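Long-range contacts in cysteine protease (Xylella fastidiosa, PDB 3OIS), which probably cleaves peptide bonds as a papain-family cysteine protease and binds the nucleotide uridine-5'-diphosphate: residues I42-Y47 against Y184-Q189; P37-I42 against M125-I130; S202-G207 against D281-I286; S52-L57 against I191-A196. All blocks are in the same frame, centred on the assembly; numbering follows the deposited sequence. Where two conformers were deposited one is given.

Contact 1 of 4, residues I42-Y47 against Y184-Q189; sequences IRDFSY and YSRVAQ. With UDP (uridine-5'-diphosphate), chain E.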
# COMPACT_ATOMS: atom_id res chain seq x y z
N ILE A 42 20.72 4.48 1.91
CA ILE A 42 21.03 5.82 2.52
C ILE A 42 20.71 7.01 1.52
O ILE A 42 20.64 8.14 1.99
CB ILE A 42 22.51 5.97 2.95
CG1 ILE A 42 23.42 5.81 1.70
CG2 ILE A 42 22.77 5.02 4.07
CD1 ILE A 42 24.97 6.06 1.94
N ARG A 43 20.54 6.78 0.22
CA ARG A 43 20.15 7.90 -0.67
C ARG A 43 18.68 8.29 -0.51
O ARG A 43 18.24 9.29 -1.13
CB ARG A 43 20.42 7.57 -2.12
CG ARG A 43 21.92 7.35 -2.40
CD ARG A 43 22.03 6.79 -3.77
NE ARG A 43 21.53 5.41 -3.79
CZ ARG A 43 21.49 4.69 -4.88
NH1 ARG A 43 20.99 3.43 -4.81
NH2 ARG A 43 22.00 5.13 -6.03
N ASP A 44 17.91 7.54 0.29
CA ASP A 44 16.45 7.80 0.38
C ASP A 44 16.16 9.23 0.90
O ASP A 44 16.69 9.68 1.92
CB ASP A 44 15.77 6.82 1.32
CG ASP A 44 15.61 5.40 0.73
OD1 ASP A 44 15.88 5.20 -0.42
OD2 ASP A 44 15.26 4.50 1.50
N PHE A 45 15.32 9.95 0.16
CA PHE A 45 14.99 11.33 0.46
C PHE A 45 14.21 11.28 1.75
O PHE A 45 13.42 10.32 1.99
CB PHE A 45 14.07 11.94 -0.63
CG PHE A 45 14.74 12.19 -1.97
CD1 PHE A 45 16.05 11.75 -2.25
CD2 PHE A 45 14.09 12.97 -2.94
CE1 PHE A 45 16.63 11.97 -3.49
CE2 PHE A 45 14.63 13.22 -4.21
CZ PHE A 45 15.94 12.76 -4.49
N SER A 46 14.37 12.33 2.55
CA SER A 46 13.60 12.52 3.80
C SER A 46 12.47 13.50 3.57
O SER A 46 12.69 14.59 3.04
CB SER A 46 14.45 13.12 4.89
OG SER A 46 15.49 12.27 5.15
N TYR A 47 11.26 13.09 3.94
CA TYR A 47 10.11 14.02 3.92
C TYR A 47 10.27 14.99 5.10
O TYR A 47 10.38 14.57 6.24
CB TYR A 47 8.80 13.20 3.97
CG TYR A 47 7.57 14.08 4.03
CD1 TYR A 47 7.00 14.52 2.84
CD2 TYR A 47 7.03 14.52 5.25
CE1 TYR A 47 5.85 15.33 2.84
CE2 TYR A 47 5.86 15.40 5.24
CZ TYR A 47 5.32 15.73 4.05
OH TYR A 47 4.25 16.53 4.02
N TYR A 184 9.81 10.99 -4.51
CA TYR A 184 9.32 10.20 -3.37
C TYR A 184 10.24 10.36 -2.20
O TYR A 184 11.48 10.52 -2.37
CB TYR A 184 9.13 8.71 -3.69
CG TYR A 184 10.38 8.05 -4.30
CD1 TYR A 184 10.69 8.20 -5.63
CD2 TYR A 184 11.20 7.21 -3.53
CE1 TYR A 184 11.83 7.54 -6.24
CE2 TYR A 184 12.29 6.58 -4.10
CZ TYR A 184 12.59 6.73 -5.42
OH TYR A 184 13.68 6.10 -5.93
N SER A 185 9.67 10.34 -1.00
CA SER A 185 10.49 10.51 0.21
C SER A 185 9.93 9.73 1.37
O SER A 185 8.70 9.49 1.48
CB SER A 185 10.64 11.97 0.62
OG SER A 185 9.39 12.65 0.78
N ARG A 186 10.81 9.32 2.28
CA ARG A 186 10.38 8.64 3.50
C ARG A 186 9.95 9.54 4.62
O ARG A 186 10.67 10.51 4.99
CB ARG A 186 11.55 7.84 4.15
CG ARG A 186 11.93 6.70 3.41
CD ARG A 186 12.86 5.86 4.27
NE ARG A 186 13.25 4.72 3.47
CZ ARG A 186 12.67 3.50 3.56
NH1 ARG A 186 11.70 3.29 4.48
NH2 ARG A 186 13.11 2.52 2.75
N VAL A 187 8.85 9.19 5.25
CA VAL A 187 8.38 9.87 6.46
C VAL A 187 8.90 9.18 7.67
O VAL A 187 8.89 7.94 7.75
CB VAL A 187 6.83 9.95 6.61
CG1 VAL A 187 6.49 10.91 7.76
CG2 VAL A 187 6.10 10.46 5.35
N ALA A 188 9.41 9.99 8.61
CA ALA A 188 9.95 9.47 9.85
C ALA A 188 8.87 8.80 10.62
O ALA A 188 7.70 9.23 10.65
CB ALA A 188 10.53 10.61 10.69
N GLN A 189 9.24 7.71 11.25
CA GLN A 189 8.22 7.00 12.03
C GLN A 189 8.09 7.68 13.39
O GLN A 189 8.60 7.21 14.46
CB GLN A 189 8.61 5.51 12.14
CG GLN A 189 7.67 4.74 12.98
CD GLN A 189 7.95 3.24 12.86
OE1 GLN A 189 9.07 2.84 12.51
NE2 GLN A 189 6.93 2.43 13.08
N1 UDP E . 15.60 8.63 -4.49
C2 UDP E . 14.62 8.98 -3.60
N3 UDP E . 13.58 9.78 -4.06
C4 UDP E . 13.52 10.21 -5.35
C5 UDP E . 14.55 9.89 -6.26
C6 UDP E . 15.53 8.99 -5.81
O2 UDP E . 14.61 8.62 -2.47
O4 UDP E . 12.58 11.01 -5.64
C1' UDP E . 16.76 7.87 -3.91
C2' UDP E . 16.45 6.42 -3.59
O2' UDP E . 17.33 6.09 -2.52
C3' UDP E . 16.93 5.80 -4.85
C4' UDP E . 18.22 6.59 -5.14
O4' UDP E . 17.90 7.95 -4.78
O3' UDP E . 17.25 4.45 -4.55
C5' UDP E . 18.65 6.42 -6.59
O5' UDP E . 17.60 6.98 -7.39
PA UDP E . 17.75 7.37 -8.87
O1A UDP E . 16.47 7.53 -9.57
O2A UDP E . 18.72 8.49 -9.03
O3A UDP E . 18.47 6.00 -9.38
PB UDP E . 18.77 5.34 -10.83
O1B UDP E . 20.19 5.01 -10.86
O2B UDP E . 17.87 4.22 -10.88
O3B UDP E . 18.44 6.26 -11.97
O HOH W 1 9.88 12.87 8.26

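Contact 2 of 4, residues P37-I42 against M125-I130; sequences PDIADI and MIRDGI. With UDP (uridine-5'-diphosphate), chain E.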
# COMPACT_ATOMS: atom_id res chain seq x y z
N PRO A 37 9.67 -6.10 3.72
CA PRO A 37 10.37 -4.91 4.16
C PRO A 37 11.38 -4.41 3.13
O PRO A 37 12.08 -5.18 2.50
CB PRO A 37 11.07 -5.37 5.46
CG PRO A 37 10.14 -6.51 5.94
CD PRO A 37 9.88 -7.24 4.64
N ASP A 38 11.49 -3.08 3.00
CA ASP A 38 12.41 -2.48 2.04
C ASP A 38 13.85 -2.80 2.50
O ASP A 38 14.17 -2.58 3.66
CB ASP A 38 12.37 -0.93 2.12
CG ASP A 38 11.23 -0.28 1.35
OD1 ASP A 38 10.54 -0.96 0.56
OD2 ASP A 38 11.13 0.99 1.49
N ILE A 39 14.72 -3.09 1.54
CA ILE A 39 16.22 -2.97 1.75
C ILE A 39 16.46 -1.47 1.94
O ILE A 39 15.88 -0.64 1.19
CB ILE A 39 17.04 -3.53 0.56
CG1 ILE A 39 18.56 -3.37 0.83
CG2 ILE A 39 16.67 -2.87 -0.80
CD1 ILE A 39 19.43 -4.00 -0.31
N ALA A 40 17.28 -1.09 2.95
CA ALA A 40 17.55 0.34 3.15
C ALA A 40 18.53 0.89 2.11
O ALA A 40 19.41 0.14 1.63
CB ALA A 40 18.12 0.57 4.53
N ASP A 41 18.34 2.14 1.75
CA ASP A 41 19.21 2.82 0.84
C ASP A 41 19.48 4.20 1.52
O ASP A 41 18.56 4.96 1.70
CB ASP A 41 18.55 2.94 -0.56
CG ASP A 41 19.45 3.55 -1.67
OD1 ASP A 41 20.42 4.28 -1.41
OD2 ASP A 41 19.16 3.29 -2.83
N ILE A 42 20.72 4.48 1.91
CA ILE A 42 21.03 5.82 2.52
C ILE A 42 20.71 7.01 1.52
O ILE A 42 20.64 8.14 1.99
CB ILE A 42 22.51 5.97 2.95
CG1 ILE A 42 23.42 5.81 1.70
CG2 ILE A 42 22.77 5.02 4.07
CD1 ILE A 42 24.97 6.06 1.94
N MET A 125 8.56 -5.06 -2.28
CA MET A 125 8.93 -3.97 -1.41
C MET A 125 8.24 -2.73 -1.95
O MET A 125 8.15 -2.52 -3.16
CB MET A 125 10.46 -3.76 -1.44
CG MET A 125 11.21 -4.97 -0.89
SD MET A 125 13.02 -4.60 -1.16
CE MET A 125 13.68 -6.08 -0.36
N ILE A 126 7.71 -1.93 -1.04
CA ILE A 126 7.16 -0.59 -1.39
C ILE A 126 8.11 0.23 -2.25
O ILE A 126 7.70 0.81 -3.30
CB ILE A 126 6.74 0.19 -0.14
CG1 ILE A 126 5.64 -0.67 0.52
CG2 ILE A 126 6.18 1.61 -0.61
CD1 ILE A 126 5.33 -0.13 1.89
N ARG A 127 9.39 0.18 -1.87
CA ARG A 127 10.34 1.00 -2.58
C ARG A 127 10.44 0.59 -4.05
O ARG A 127 10.76 1.42 -4.94
CB ARG A 127 11.71 0.99 -1.91
CG ARG A 127 12.52 -0.38 -2.12
CD ARG A 127 13.96 -0.37 -1.47
NE ARG A 127 14.54 0.79 -2.03
CZ ARG A 127 14.93 1.89 -1.37
NH1 ARG A 127 15.12 1.92 -0.02
NH2 ARG A 127 15.25 2.96 -2.11
N ASP A 128 10.17 -0.67 -4.35
CA ASP A 128 10.24 -1.14 -5.73
C ASP A 128 8.95 -0.77 -6.53
O ASP A 128 9.03 -0.39 -7.67
CB ASP A 128 10.41 -2.68 -5.76
CG ASP A 128 11.80 -3.08 -5.32
OD1 ASP A 128 12.71 -2.19 -5.35
OD2 ASP A 128 12.00 -4.27 -4.98
N GLY A 129 7.80 -0.79 -5.84
CA GLY A 129 6.57 -0.24 -6.47
C GLY A 129 6.80 1.24 -6.79
O GLY A 129 6.37 1.70 -7.83
N ILE A 130 7.43 1.97 -5.87
CA ILE A 130 7.74 3.38 -6.11
C ILE A 130 8.73 3.59 -7.26
O ILE A 130 8.54 4.43 -8.11
CB ILE A 130 8.19 4.02 -4.81
CG1 ILE A 130 6.98 4.13 -3.90
CG2 ILE A 130 8.72 5.48 -5.02
CD1 ILE A 130 7.44 4.56 -2.45
N1 UDP E . 15.60 8.63 -4.49
C2 UDP E . 14.62 8.98 -3.60
N3 UDP E . 13.58 9.78 -4.06
C4 UDP E . 13.52 10.21 -5.35
C5 UDP E . 14.55 9.89 -6.26
C6 UDP E . 15.53 8.99 -5.81
O2 UDP E . 14.61 8.62 -2.47
O4 UDP E . 12.58 11.01 -5.64
C1' UDP E . 16.76 7.87 -3.91
C2' UDP E . 16.45 6.42 -3.59
O2' UDP E . 17.33 6.09 -2.52
C3' UDP E . 16.93 5.80 -4.85
C4' UDP E . 18.22 6.59 -5.14
O4' UDP E . 17.90 7.95 -4.78
O3' UDP E . 17.25 4.45 -4.55
C5' UDP E . 18.65 6.42 -6.59
O5' UDP E . 17.60 6.98 -7.39
PA UDP E . 17.75 7.37 -8.87
O1A UDP E . 16.47 7.53 -9.57
O2A UDP E . 18.72 8.49 -9.03
O3A UDP E . 18.47 6.00 -9.38
PB UDP E . 18.77 5.34 -10.83
O1B UDP E . 20.19 5.01 -10.86
O2B UDP E . 17.87 4.22 -10.88
O3B UDP E . 18.44 6.26 -11.97
O HOH W 2 8.55 -2.37 1.51

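Contact 3 of 4, residues S202-G207 against D281-I286; sequences SPFVFG and DDFWVI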
# COMPACT_ATOMS: atom_id res chain seq x y z
N SER A 202 -1.47 15.25 2.42
CA SER A 202 -0.76 14.16 1.75
C SER A 202 -0.95 12.79 2.47
O SER A 202 -0.58 12.63 3.58
CB SER A 202 0.74 14.47 1.67
OG SER A 202 0.97 15.67 0.99
N PRO A 203 -1.55 11.83 1.82
CA PRO A 203 -1.58 10.45 2.35
C PRO A 203 -0.16 9.85 2.27
O PRO A 203 0.67 10.29 1.46
CB PRO A 203 -2.42 9.71 1.33
CG PRO A 203 -3.19 10.67 0.74
CD PRO A 203 -2.18 11.84 0.50
N PHE A 204 0.02 8.74 3.02
CA PHE A 204 1.31 8.01 2.86
C PHE A 204 1.01 6.52 2.86
O PHE A 204 -0.04 6.08 3.34
CB PHE A 204 2.26 8.41 4.04
CG PHE A 204 1.71 8.16 5.39
CD1 PHE A 204 1.83 6.90 6.01
CD2 PHE A 204 1.20 9.21 6.15
CE1 PHE A 204 1.29 6.68 7.27
CE2 PHE A 204 0.71 8.98 7.49
CZ PHE A 204 0.80 7.72 8.04
N VAL A 205 1.93 5.77 2.24
CA VAL A 205 1.83 4.32 2.25
C VAL A 205 2.83 3.81 3.24
O VAL A 205 3.84 4.47 3.48
CB VAL A 205 2.15 3.65 0.90
CG1 VAL A 205 1.04 3.95 -0.11
CG2 VAL A 205 3.55 4.03 0.42
N PHE A 206 2.47 2.69 3.89
CA PHE A 206 3.40 2.03 4.79
C PHE A 206 3.09 0.59 4.92
O PHE A 206 2.06 0.12 4.41
CB PHE A 206 3.40 2.70 6.16
CG PHE A 206 2.16 2.42 6.97
CD1 PHE A 206 0.95 3.11 6.65
CD2 PHE A 206 2.17 1.49 7.98
CE1 PHE A 206 -0.23 2.85 7.45
CE2 PHE A 206 1.04 1.17 8.76
CZ PHE A 206 -0.17 1.89 8.53
N GLY A 207 4.02 -0.14 5.53
CA GLY A 207 3.96 -1.59 5.64
C GLY A 207 3.77 -1.95 7.11
O GLY A 207 4.22 -1.23 8.03
N ASP A 281 6.64 -0.06 9.32
CA ASP A 281 7.86 0.52 8.83
C ASP A 281 7.57 1.02 7.40
O ASP A 281 6.47 0.85 6.88
CB ASP A 281 8.91 -0.57 8.84
CG ASP A 281 10.32 -0.07 8.62
OD1 ASP A 281 11.18 -1.02 8.51
OD2 ASP A 281 10.63 1.14 8.63
N ASP A 282 8.55 1.64 6.74
CA ASP A 282 8.54 1.92 5.30
C ASP A 282 7.38 2.85 4.93
O ASP A 282 6.56 2.56 4.05
CB ASP A 282 8.61 0.63 4.42
CG ASP A 282 9.90 -0.16 4.70
OD1 ASP A 282 10.95 0.50 4.92
OD2 ASP A 282 9.80 -1.41 4.92
N PHE A 283 7.40 3.98 5.61
CA PHE A 283 6.42 5.07 5.38
C PHE A 283 6.93 5.94 4.24
O PHE A 283 8.02 6.48 4.35
CB PHE A 283 6.39 5.95 6.64
CG PHE A 283 5.89 5.22 7.88
CD1 PHE A 283 4.53 5.15 8.16
CD2 PHE A 283 6.76 4.47 8.66
CE1 PHE A 283 4.04 4.45 9.19
CE2 PHE A 283 6.26 3.71 9.77
CZ PHE A 283 4.90 3.74 10.08
N TRP A 284 6.18 6.06 3.15
CA TRP A 284 6.62 6.80 1.91
C TRP A 284 5.50 7.69 1.42
O TRP A 284 4.29 7.30 1.48
CB TRP A 284 6.83 5.86 0.77
CG TRP A 284 8.12 5.05 0.88
CD1 TRP A 284 8.21 3.75 1.24
CD2 TRP A 284 9.44 5.47 0.47
NE1 TRP A 284 9.56 3.31 1.11
CE2 TRP A 284 10.30 4.35 0.62
CE3 TRP A 284 9.97 6.66 -0.07
CZ2 TRP A 284 11.67 4.42 0.30
CZ3 TRP A 284 11.36 6.76 -0.34
CH2 TRP A 284 12.18 5.64 -0.15
N VAL A 285 5.94 8.83 0.88
CA VAL A 285 5.06 9.83 0.19
C VAL A 285 5.52 9.95 -1.23
O VAL A 285 6.74 10.00 -1.49
CB VAL A 285 5.20 11.22 0.82
CG1 VAL A 285 4.18 12.21 0.20
CG2 VAL A 285 5.04 11.13 2.27
N ILE A 286 4.59 10.02 -2.18
CA ILE A 286 4.95 10.23 -3.52
C ILE A 286 4.39 11.61 -3.99
O ILE A 286 3.43 12.13 -3.43
CB ILE A 286 4.42 9.07 -4.37
CG1 ILE A 286 2.85 9.00 -4.37
CG2 ILE A 286 5.12 7.70 -3.86
CD1 ILE A 286 2.37 8.15 -5.52
O HOH W 3 1.63 9.90 -1.12

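Contact 4 of 4, residues S52-L57 against I191-A196; sequences SVIAAL and IDHLKA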
# COMPACT_ATOMS: atom_id res chain seq x y z
N SER A 52 6.32 24.80 11.09
CA SER A 52 5.07 25.49 11.49
C SER A 52 3.86 24.57 11.55
O SER A 52 2.93 24.79 12.37
CB SER A 52 4.75 26.74 10.62
OG SER A 52 4.77 26.47 9.23
N VAL A 53 3.90 23.55 10.71
CA VAL A 53 2.82 22.57 10.63
C VAL A 53 2.89 21.65 11.83
O VAL A 53 1.89 21.46 12.53
CB VAL A 53 2.97 21.78 9.32
CG1 VAL A 53 1.97 20.65 9.28
CG2 VAL A 53 2.78 22.69 8.17
N ILE A 54 4.08 21.14 12.10
CA ILE A 54 4.29 20.29 13.30
C ILE A 54 3.90 20.97 14.60
O ILE A 54 3.31 20.36 15.54
CB ILE A 54 5.76 19.76 13.37
CG1 ILE A 54 6.00 18.69 12.29
CG2 ILE A 54 6.12 19.16 14.80
CD1 ILE A 54 7.56 18.52 12.02
N ALA A 55 4.22 22.26 14.67
CA ALA A 55 3.89 23.03 15.88
C ALA A 55 2.41 23.21 16.11
O ALA A 55 2.01 23.45 17.25
CB ALA A 55 4.57 24.42 15.86
N ALA A 56 1.62 23.10 15.03
CA ALA A 56 0.21 23.41 15.06
C ALA A 56 -0.65 22.35 14.37
O ALA A 56 -1.42 22.65 13.45
CB ALA A 56 -0.05 24.81 14.44
N LEU A 57 -0.53 21.11 14.84
CA LEU A 57 -1.32 20.00 14.25
C LEU A 57 -2.76 20.02 14.70
O LEU A 57 -3.05 20.21 15.88
CB LEU A 57 -0.69 18.63 14.64
CG LEU A 57 0.73 18.44 14.18
CD1 LEU A 57 1.46 17.28 14.90
CD2 LEU A 57 0.71 18.24 12.66
N ILE A 191 4.99 10.05 15.37
CA ILE A 191 3.54 10.34 15.21
C ILE A 191 3.31 11.77 14.67
O ILE A 191 2.46 11.99 13.80
CB ILE A 191 2.79 10.07 16.51
CG1 ILE A 191 2.63 8.57 16.68
CG2 ILE A 191 1.40 10.68 16.52
CD1 ILE A 191 2.39 8.27 18.15
N ASP A 192 4.10 12.72 15.15
CA ASP A 192 3.86 14.11 14.71
C ASP A 192 4.26 14.31 13.24
O ASP A 192 3.70 15.17 12.53
CB ASP A 192 4.69 15.05 15.61
CG ASP A 192 4.11 15.20 17.00
OD1 ASP A 192 2.95 14.82 17.32
OD2 ASP A 192 4.84 15.81 17.79
N HIS A 193 5.21 13.54 12.76
CA HIS A 193 5.58 13.62 11.35
C HIS A 193 4.51 12.97 10.47
O HIS A 193 4.19 13.52 9.44
CB HIS A 193 6.90 12.97 11.08
CG HIS A 193 8.05 13.81 11.53
ND1 HIS A 193 9.07 14.18 10.68
CD2 HIS A 193 8.33 14.38 12.73
CE1 HIS A 193 9.93 14.94 11.33
NE2 HIS A 193 9.51 15.07 12.58
N LEU A 194 3.97 11.83 10.90
CA LEU A 194 2.85 11.21 10.19
C LEU A 194 1.64 12.14 10.22
O LEU A 194 0.93 12.25 9.22
CB LEU A 194 2.44 9.85 10.78
CG LEU A 194 3.63 8.87 10.91
CD1 LEU A 194 3.16 7.49 11.60
CD2 LEU A 194 4.21 8.60 9.54
N LYS A 195 1.42 12.79 11.35
CA LYS A 195 0.25 13.69 11.40
C LYS A 195 0.49 14.90 10.48
O LYS A 195 -0.43 15.35 9.78
CB LYS A 195 -0.11 14.14 12.82
CG LYS A 195 -0.62 13.09 13.83
CD LYS A 195 -0.71 13.79 15.24
CE LYS A 195 -1.46 12.90 16.19
NZ LYS A 195 -1.54 13.56 17.54
N ALA A 196 1.71 15.45 10.48
CA ALA A 196 2.00 16.65 9.70
C ALA A 196 1.84 16.36 8.22
O ALA A 196 1.36 17.23 7.45
CB ALA A 196 3.38 17.10 9.94

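Contact 1 of 4, residues I42-Y47 against Y184-Q189
Tyr184, opening the segment Tyr184-Gln189, meets Phe45 across the uracil of UDP: each ring carries N3 of the base over its centre, 3.3 Å above its plane, so the base is stacked between two aromatic faces. Backbone atoms of both segments bind its N3, O2 and O4. Tyr184 O accepts from UDP N3 over 2.8 Å in an almost straight bond (176°), Tyr184 N donates to O4, and Phe45 N donates to O2. A chi1 of 53° sets the Tyr184 ring between its own backbone N and carbonyl carbon, beside the base those backbone atoms hold. Ser185 turns its side chain to the loop, with CB 3.7 Å from Phe45 CB. Arg186 makes a single beta bridge with Ser46: Arg186 N reaches Phe45 O at 2.8 Å, and Tyr47 N donates to Arg186 O. Its extended side chain grips Asp44 side-on, NE and NH2 both directed at OD2, with NE at 2.8 Å and the oxygen 2° out of the guanidinium plane. The other carboxylate oxygen, Asp44 OD1, accepts from the ribose O2' at 2.7 Å, so the salt bridge probably helps to orient a carboxylate that binds the ribose. Val187 CG2 lies 4.1 Å from Tyr47 CB, and a water joins Tyr47 O to Ala188 N. The strand 183-186 borders strand 280-287, whose Trp284 meets the Tyr184 ring, while helix 191-199 packs on Tyr47 and Val187.

Contact 2 of 4, residues P37-I42 against M125-I130
Asp38 and Met125 bring the backbones nearest, with CA atoms 5.1 Å apart, where the loop Pro37-Ile42 passes the start of helix 126-135 and Met125 holds the N-cap position. The carboxylate of Asp38 serves the first turn of that helix: OD1 accepts from Arg127 N at 2.9 Å, on its syn side and 22° out of the carboxylate plane. A water bridges the same oxygen to Ile126 N, donating to the former and accepting from the latter. The negative charge beside these amides would probably be stabilised by the helix dipole. Asp38 OD2 is taken up elsewhere, by Arg186 and Trp284. Met125, extended beyond CG, reaches the loop, where CE lies 3.4 Å from Pro37 O; Ile39 N makes a weak bond to its sulfur, SD, at 3.5 Å. Arg127 starts with CG between its backbone N and carbonyl carbon (chi1 74°) and bends at chi3, which takes the chain across Asp38 toward Ile39. There NH1 donates to Ile39 O over 2.9 Å, at 142°, with the oxygen tilted from the guanidinium plane, and CD packs 3.7 Å from Ile39 CG2. Farther along, Asp41 CB lies 3.6 Å from Arg127 NH2. Asp41 OD2 accepts from the ribose O3' of UDP at 2.8 Å and also pairs with Arg43, whereas NH2 of Arg127 bridges to Asp44. Behind the contact, Ile126 and Ile130 carry the helix onto Trp284 of strand 280-287 and onto helix 78-93; Met125 touches strand 35-36.

Contact 3 of 4, residues S202-G207 against D281-I286
Phe204, Phe206 and Phe283 form an aromatic cluster on an antiparallel strand pair interrupted by a beta bulge, within the sheet of the papain-like fold. The axes run 161° apart. Val205 and Trp284 are a hydrogen-bonded pair, joined by Val205 N to Trp284 O at 2.9 Å and by the return bond; Gly207 and Asp281 are the next such pair, one residue out of step. The extra residue on the second strand is accommodated at Asp282, whose phi and psi, both positive, depart from extended geometry, and Asp282 O receives a CA-H...O contact from Phe206. Packing is tightest at Phe283. Its ring lies side by side with that of Phe206, the planes 11° apart but slid so that they barely overlap, and its CD1 touches Phe206 CB at 3.4 Å. Phe204 comes instead to the edge of Phe283, CE1 to CD1 3.7 Å, the rings oblique to each other. Val205 and Trp284 put their side chains on the other face from the phenylalanines, with Ile126 of helix 126-135 touching both.

The ends are looser. Asp281 is partly exposed, and its side chain makes no close contact with Ser202-Gly207. Ser202, also partly exposed, approaches Val285 only loosely. Beyond the last direct backbone bond a water takes over, donating to Pro203 O at 2.8 Å and accepting from Ile286 N.

Contact 4 of 4, residues S52-L57 against I191-A196
Leu57, Ile54 and Val53 converge on Ala196, whose small side chain is consistent with the close approach of the two segments: Ile54 and Ala196 have CA atoms 5.6 Å apart. Val53 CG1 and Ile54 CG1 each lie 3.9 Å from Ala196 CB. Leu57 comes in closer, CD2 standing 3.6 Å from Ala196 CA. The Leu57 and Asp192 side chains cross at about a right angle, Leu57 CD1 3.8 Å from Asp192 OD1, and the same methyl also touches CB of Lys195. At the other flank Ile54 CD1 sits over one face of the His193 imidazole, 4.3 Å from the centroid and 23° off the normal, a CH-pi contact offset toward NE2. With CG1 of Ile54 beside the backbone N (chi1 -72°), the ethyl branch reaches both Ala196 and that ring.

The contact across the segments is largely apolar. In the next shell, Pro49 touches both Ile54 and His193. The extended Lys195 carries its amine away to a salt bridge with Asp246. Helix 51-55 packs on helix 191-199 near the surface, while Leu194 and Lys195 reach strand 250-254 and helix 271-274, and Leu57 and Lys195 both touch Tyr244 of strand 233-245.

From the N terminus, the loop after strand 35-36 first meets helix 126-135 in contact 2, then continues through the shared Ile42 to strand 183-186 in contact 1; helix 51-55 next reaches helix 191-199 in contact 4. Contacts 1, 2 and 4 cross, their segments alternating along the chain, and each closes a loop of some 80 to 140 residues. Contact 3 follows in series, closing a shorter loop within the sheet. Contacts 1 and 2 both touch UDP and are tied by Arg186-Asp38 and Asp44-Arg127 salt bridges. Contact 3 is joined to both through Trp284 and Asp282, and its Phe204 and Phe283 meet Leu194 of contact 4.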